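Local coordinates for protein endoribonuclease MazF4 (Mycobacterium tuberculosis, PDB 5XE2) that cleaves single-stranded mRNA within the sequence UCGCU as the toxin of a type II toxin-antitoxin pair, and is neutralised by its cognate antitoxin MazE4, at residues T52-G57 with N95-T100. Residues are numbered along the deposited sequence; the frame is centred on the assembly and turned at random.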
loop_
_atom_site.group_PDB
_atom_site.type_symbol
_atom_site.label_atom_id
_atom_site.label_comp_id
_atom_site.label_asym_id
_atom_site.label_seq_id
_atom_site.Cartn_x
_atom_site.Cartn_y
_atom_site.Cartn_z
ATOM N N THR A 52 -4.376 -2.960 12.778
ATOM C CA THR A 52 -4.149 -3.190 11.336
ATOM C C THR A 52 -4.496 -4.597 10.824
ATOM O O THR A 52 -4.310 -4.879 9.637
ATOM C CB THR A 52 -2.704 -2.846 10.957
ATOM O OG1 THR A 52 -1.806 -3.473 11.888
ATOM C CG2 THR A 52 -2.517 -1.335 10.978
ATOM N N TRP A 53 -4.971 -5.476 11.706
ATOM C CA TRP A 53 -5.440 -6.801 11.315
ATOM C C TRP A 53 -6.961 -6.825 11.399
ATOM O O TRP A 53 -7.532 -6.290 12.351
ATOM C CB TRP A 53 -4.803 -7.879 12.189
ATOM C CG TRP A 53 -3.367 -8.109 11.798
ATOM C CD1 TRP A 53 -2.411 -7.150 11.547
ATOM C CD2 TRP A 53 -2.733 -9.357 11.582
ATOM N NE1 TRP A 53 -1.226 -7.734 11.205
ATOM C CE2 TRP A 53 -1.391 -9.089 11.219
ATOM C CE3 TRP A 53 -3.156 -10.681 11.666
ATOM C CZ2 TRP A 53 -0.475 -10.098 10.940
ATOM C CZ3 TRP A 53 -2.251 -11.668 11.396
ATOM C CH2 TRP A 53 -0.927 -11.382 11.034
ATOM N N VAL A 54 -7.603 -7.391 10.380
ATOM C CA VAL A 54 -9.061 -7.496 10.317
ATOM C C VAL A 54 -9.445 -8.967 10.168
ATOM O O VAL A 54 -9.101 -9.594 9.180
ATOM C CB VAL A 54 -9.646 -6.684 9.130
ATOM C CG1 VAL A 54 -11.169 -6.764 9.118
ATOM C CG2 VAL A 54 -9.196 -5.228 9.204
ATOM N N ALA A 55 -10.154 -9.505 11.155
ATOM C CA ALA A 55 -10.670 -10.866 11.077
ATOM C C ALA A 55 -11.847 -10.923 10.106
ATOM O O ALA A 55 -12.717 -10.045 10.105
ATOM C CB ALA A 55 -11.108 -11.360 12.460
ATOM N N MET A 56 -11.873 -11.967 9.287
ATOM C CA MET A 56 -13.027 -12.248 8.453
ATOM C C MET A 56 -14.184 -12.641 9.361
ATOM O O MET A 56 -13.969 -13.194 10.444
ATOM C CB MET A 56 -12.734 -13.384 7.480
ATOM C CG MET A 56 -11.670 -13.089 6.437
ATOM S SD MET A 56 -12.073 -11.671 5.390
ATOM C CE MET A 56 -10.969 -11.945 4.019
ATOM N N GLY A 57 -15.396 -12.336 8.916
ATOM C CA GLY A 57 -16.608 -12.548 9.705
ATOM C C GLY A 57 -17.452 -13.691 9.178
ATOM O O GLY A 57 -17.168 -14.239 8.103
ATOM N N ASN A 95 -10.831 -0.611 5.283
ATOM C CA ASN A 95 -10.508 0.792 4.971
ATOM C C ASN A 95 -9.841 1.507 6.136
ATOM O O ASN A 95 -8.875 2.242 5.943
ATOM C CB ASN A 95 -11.742 1.588 4.565
ATOM C CG ASN A 95 -12.376 1.087 3.286
ATOM O OD1 ASN A 95 -11.728 0.449 2.445
ATOM N ND2 ASN A 95 -13.652 1.384 3.127
ATOM N N THR A 96 -10.364 1.290 7.339
ATOM C CA THR A 96 -9.819 1.921 8.543
ATOM C C THR A 96 -8.429 1.370 8.839
ATOM O O THR A 96 -7.517 2.135 9.155
ATOM C CB THR A 96 -10.750 1.709 9.754
ATOM O OG1 THR A 96 -12.050 2.203 9.421
ATOM C CG2 THR A 96 -10.233 2.450 10.990
ATOM N N ALA A 97 -8.286 0.047 8.723
ATOM C CA ALA A 97 -7.009 -0.629 8.941
ATOM C C ALA A 97 -5.905 -0.129 7.984
ATOM O O ALA A 97 -4.774 0.147 8.409
ATOM C CB ALA A 97 -7.195 -2.135 8.810
ATOM N N LEU A 98 -6.236 -0.012 6.699
ATOM C CA LEU A 98 -5.323 0.565 5.707
ATOM C C LEU A 98 -4.906 2.001 6.047
ATOM O O LEU A 98 -3.724 2.344 5.966
ATOM C CB LEU A 98 -5.960 0.539 4.320
ATOM C CG LEU A 98 -6.139 -0.810 3.628
ATOM C CD1 LEU A 98 -7.050 -0.649 2.427
ATOM C CD2 LEU A 98 -4.794 -1.386 3.202
ATOM N N ALA A 99 -5.873 2.841 6.429
ATOM C CA ALA A 99 -5.575 4.214 6.867
ATOM C C ALA A 99 -4.608 4.240 8.064
ATOM O O ALA A 99 -3.672 5.037 8.097
ATOM C CB ALA A 99 -6.865 4.963 7.203
ATOM N N THR A 100 -4.824 3.348 9.028
ATOM C CA THR A 100 -3.935 3.237 10.188
ATOM C C THR A 100 -2.539 2.751 9.800
ATOM O O THR A 100 -1.531 3.308 10.260
ATOM C CB THR A 100 -4.546 2.332 11.274
ATOM O OG1 THR A 100 -5.808 2.874 11.661
ATOM C CG2 THR A 100 -3.654 2.261 12.503
#
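Thr52, just ahead of strand 53-55, and Val54 within it, the outermost strand of the sheet within this chain, pack against Ala97 and Thr100 on the C-terminal helix 88-101, which lies over the antiparallel, SH3-like sheet of the MazF fold. The approach is closest at Thr52 and Ala97, whose CA atoms are 4.5 Å apart, a spacing allowed by the small side chain on the helix. From CB of Thr52 the two branches part. With OG1 lying between the backbone N and the carbonyl carbon (chi1 49°), the methyl CG2 is left anti to the carbonyl carbon and runs to the helix, 3.7 Å from the backbone O of Ala97 and 4.1 Å from CG2 of Thr100; the Thr52 side chain also touches Ala101, the next residue on the helix. The hydroxyl OG1 serves the sheet instead, hydrogen-bonded to OD2 of Asp69 on strand 65-75, and it lies in the ring plane at the edge of the Trp53 indole.

Two residues along, Val54 points at the helix. Its CG1 lies anti to the backbone N (chi1 -178°), which places CG2 beside that N and against the Ala97 methyl; Thr90, Lys93 and Ile94, earlier on the same helix, add to the packing around this valine. The Ala97 methyl thus meets segment 52-57 on two sides: its CB is 3.7 Å from CG2 of Val54 and 4.1 Å from the carbonyl O of Thr52.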